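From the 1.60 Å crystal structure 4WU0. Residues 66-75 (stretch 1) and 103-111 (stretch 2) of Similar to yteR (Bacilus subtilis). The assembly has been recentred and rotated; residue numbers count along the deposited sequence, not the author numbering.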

# COMPACT_ATOMS: atom_id res chain seq x y z
N GLY A 66 -1.17 20.65 5.17
CA GLY A 66 -0.26 19.95 4.29
C GLY A 66 -0.92 19.30 3.08
O GLY A 66 -0.26 18.66 2.27
N TYR A 67 -2.23 19.49 2.97
CA TYR A 67 -3.01 18.96 1.85
C TYR A 67 -3.45 20.09 0.95
O TYR A 67 -3.91 21.11 1.44
CB TYR A 67 -4.24 18.26 2.40
CG TYR A 67 -5.22 17.82 1.34
CD1 TYR A 67 -4.87 16.87 0.40
CD2 TYR A 67 -6.49 18.38 1.27
CE1 TYR A 67 -5.76 16.46 -0.57
CE2 TYR A 67 -7.39 17.99 0.30
CZ TYR A 67 -7.03 17.02 -0.62
OH TYR A 67 -7.94 16.65 -1.59
N LYS A 68 -3.29 19.94 -0.36
CA LYS A 68 -3.89 20.90 -1.29
C LYS A 68 -4.54 20.10 -2.40
O LYS A 68 -3.88 19.40 -3.16
CB LYS A 68 -2.87 21.90 -1.85
CG LYS A 68 -3.50 23.02 -2.68
CD LYS A 68 -2.48 24.12 -3.01
CE LYS A 68 -2.95 25.02 -4.15
NZ LYS A 68 -1.94 26.07 -4.49
N LEU A 69 -5.85 20.19 -2.43
CA LEU A 69 -6.66 19.43 -3.36
C LEU A 69 -6.23 19.66 -4.81
O LEU A 69 -6.15 18.70 -5.59
CB LEU A 69 -8.12 19.84 -3.18
CG LEU A 69 -9.14 19.14 -4.06
CD1 LEU A 69 -10.46 19.02 -3.31
CD2 LEU A 69 -9.33 19.91 -5.34
N GLU A 70 -5.96 20.91 -5.15
CA GLU A 70 -5.64 21.28 -6.52
C GLU A 70 -4.31 20.73 -7.05
O GLU A 70 -4.03 20.85 -8.24
CB GLU A 70 -5.69 22.81 -6.68
CG GLU A 70 -7.10 23.39 -6.58
CD GLU A 70 -7.62 23.49 -5.15
OE1 GLU A 70 -6.84 23.32 -4.18
OE2 GLU A 70 -8.84 23.76 -5.00
N GLU A 71 -3.50 20.12 -6.20
CA GLU A 71 -2.32 19.43 -6.69
C GLU A 71 -2.69 18.12 -7.39
O GLU A 71 -1.89 17.58 -8.15
CB GLU A 71 -1.34 19.16 -5.55
CG GLU A 71 -0.63 20.45 -5.14
CD GLU A 71 0.24 20.31 -3.91
OE1 GLU A 71 0.30 19.19 -3.33
OE2 GLU A 71 0.85 21.34 -3.53
N TYR A 72 -3.88 17.61 -7.09
CA TYR A 72 -4.38 16.35 -7.63
C TYR A 72 -3.28 15.26 -7.53
O TYR A 72 -2.87 14.67 -8.51
CB TYR A 72 -4.94 16.54 -9.05
CG TYR A 72 -6.27 17.27 -9.00
CD1 TYR A 72 -7.38 16.66 -8.44
CD2 TYR A 72 -6.40 18.58 -9.45
CE1 TYR A 72 -8.58 17.30 -8.36
CE2 TYR A 72 -7.61 19.24 -9.37
CZ TYR A 72 -8.70 18.59 -8.82
OH TYR A 72 -9.90 19.24 -8.73
N ASN A 73 -2.84 15.03 -6.30
CA ASN A 73 -1.83 14.04 -5.97
C ASN A 73 -2.56 12.84 -5.38
O ASN A 73 -3.18 12.96 -4.33
CB ASN A 73 -0.85 14.63 -4.95
CG ASN A 73 0.25 13.67 -4.54
OD1 ASN A 73 0.14 12.45 -4.70
ND2 ASN A 73 1.33 14.22 -3.96
N ILE A 74 -2.56 11.69 -6.06
CA ILE A 74 -3.35 10.57 -5.57
C ILE A 74 -2.88 10.08 -4.19
O ILE A 74 -3.69 9.56 -3.41
CB ILE A 74 -3.39 9.40 -6.59
CG1 ILE A 74 -4.63 8.53 -6.41
CG2 ILE A 74 -2.13 8.54 -6.52
CD1 ILE A 74 -5.88 9.17 -6.92
N ASP A 75 -1.60 10.28 -3.88
CA ASP A 75 -1.03 9.87 -2.59
C ASP A 75 -1.76 10.53 -1.45
O ASP A 75 -1.85 9.96 -0.35
CB ASP A 75 0.45 10.24 -2.43
CG ASP A 75 1.37 9.42 -3.29
OD1 ASP A 75 0.97 8.35 -3.78
OD2 ASP A 75 2.51 9.86 -3.49
N ARG A 103 -12.82 13.64 -0.42
CA ARG A 103 -13.71 13.09 -1.43
C ARG A 103 -13.91 14.06 -2.59
O ARG A 103 -14.10 13.63 -3.74
CB ARG A 103 -15.05 12.70 -0.79
CG ARG A 103 -16.13 12.29 -1.77
CD ARG A 103 -15.78 11.04 -2.53
NE ARG A 103 -16.86 10.65 -3.43
CZ ARG A 103 -17.07 11.21 -4.61
NH1 ARG A 103 -16.27 12.18 -5.06
NH2 ARG A 103 -18.07 10.79 -5.38
N LYS A 104 -13.90 15.36 -2.30
CA LYS A 104 -14.05 16.37 -3.35
C LYS A 104 -12.92 16.28 -4.40
O LYS A 104 -13.13 16.62 -5.55
CB LYS A 104 -14.14 17.77 -2.73
CG LYS A 104 -14.26 18.92 -3.71
CD LYS A 104 -15.46 18.74 -4.61
CE LYS A 104 -15.71 19.94 -5.51
NZ LYS A 104 -16.62 19.57 -6.62
N GLN A 105 -11.75 15.80 -4.02
CA GLN A 105 -10.67 15.63 -5.00
C GLN A 105 -11.06 14.66 -6.12
O GLN A 105 -10.71 14.84 -7.27
CB GLN A 105 -9.40 15.13 -4.32
CG GLN A 105 -8.20 15.09 -5.25
CD GLN A 105 -6.91 14.71 -4.55
OE1 GLN A 105 -6.63 15.14 -3.43
NE2 GLN A 105 -6.10 13.91 -5.24
N ILE A 106 -11.81 13.62 -5.75
CA ILE A 106 -12.21 12.60 -6.70
C ILE A 106 -13.13 13.15 -7.77
O ILE A 106 -13.14 12.65 -8.90
CB ILE A 106 -12.81 11.39 -5.94
CG1 ILE A 106 -11.68 10.69 -5.20
CG2 ILE A 106 -13.49 10.41 -6.88
CD1 ILE A 106 -12.13 9.66 -4.15
N ASP A 107 -13.87 14.21 -7.45
CA ASP A 107 -14.78 14.82 -8.42
C ASP A 107 -14.11 15.18 -9.75
O ASP A 107 -14.67 14.90 -10.82
CB ASP A 107 -15.41 16.09 -7.84
CG ASP A 107 -16.38 15.82 -6.72
OD1 ASP A 107 -16.64 14.64 -6.42
OD2 ASP A 107 -16.92 16.78 -6.15
N ASN A 108 -12.93 15.79 -9.69
CA ASN A 108 -12.29 16.30 -10.89
C ASN A 108 -10.86 15.82 -11.06
O ASN A 108 -10.15 16.31 -11.94
CB ASN A 108 -12.30 17.84 -10.87
CG ASN A 108 -13.71 18.41 -10.88
OD1 ASN A 108 -14.49 18.13 -11.77
ND2 ASN A 108 -14.03 19.19 -9.85
N HIS A 109 -10.42 14.87 -10.24
CA HIS A 109 -9.07 14.34 -10.39
C HIS A 109 -8.91 13.81 -11.81
O HIS A 109 -9.79 13.11 -12.31
CB HIS A 109 -8.83 13.21 -9.39
CG HIS A 109 -7.41 12.76 -9.32
ND1 HIS A 109 -6.58 13.07 -8.26
CD2 HIS A 109 -6.66 12.02 -10.17
CE1 HIS A 109 -5.38 12.55 -8.46
NE2 HIS A 109 -5.41 11.90 -9.62
N PRO A 110 -7.83 14.21 -12.50
CA PRO A 110 -7.72 13.86 -13.92
C PRO A 110 -7.58 12.37 -14.17
O PRO A 110 -7.01 11.65 -13.35
CB PRO A 110 -6.47 14.63 -14.39
CG PRO A 110 -5.69 14.88 -13.15
CD PRO A 110 -6.72 15.07 -12.07
N ARG A 111 -8.10 11.93 -15.31
CA ARG A 111 -8.15 10.52 -15.65
C ARG A 111 -7.58 10.23 -17.03
O ARG A 111 -7.58 11.10 -17.91
CB ARG A 111 -9.59 10.02 -15.61
CG ARG A 111 -10.16 9.95 -14.21
CD ARG A 111 -11.64 9.78 -14.27
NE ARG A 111 -12.34 9.82 -12.99
CZ ARG A 111 -12.79 8.76 -12.32
NH1 ARG A 111 -12.55 7.52 -12.76
NH2 ARG A 111 -13.47 8.93 -11.19
O HOH W 1 -4.02 16.47 -3.95
O HOH W 2 -12.16 18.07 -7.57

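Tyr72, Gln105 and His109 carry most of the contact between the segment 66-75, loop or turn apart from a 3-10 segment at 69-71, and the helix with its following turn, 103-111. Gln105, buried and with chi1 and chi2 both t, extends its amide into the loop and uses both ends of it. Gln105 OE1 accepts a hydrogen bond from Tyr67 OH (2.7 Å), lying at the edge of that ring. Water 1 lies within hydrogen-bonding distance of Gln105 OE1 (3.0 Å) and accepts from Asn73 N (3.0 Å). Gln105 NE2 gives a nearly straight but weak hydrogen bond to Asn73 O (3.2 Å) and, within its own stretch, a hydrogen bond to His109 ND1 (3.2 Å), which ties the amide to the imidazole. Leu69 packs beside the start of this side chain, with Leu69 CG 4.0 Å from Gln105 CB.

Tyr72, in a left-handed backbone conformation (phi/psi 46/58), lays its ring along the chain from Gln105 to Pro110. Gln105 O sits at the ring edge, 3.4 Å from Tyr72 CE1, Asn108 O lies over one face, and Tyr72 CB meets Pro110 CD at 3.8 Å. Water 2 links Tyr72 OH (2.8 Å) to Lys104 O (2.7 Å). The His109 ring is nearly perpendicular to that of Tyr72 (86°); Ile74 CD1 covers one face of the imidazole, 4.0 Å from its centroid, in a CH-pi contact.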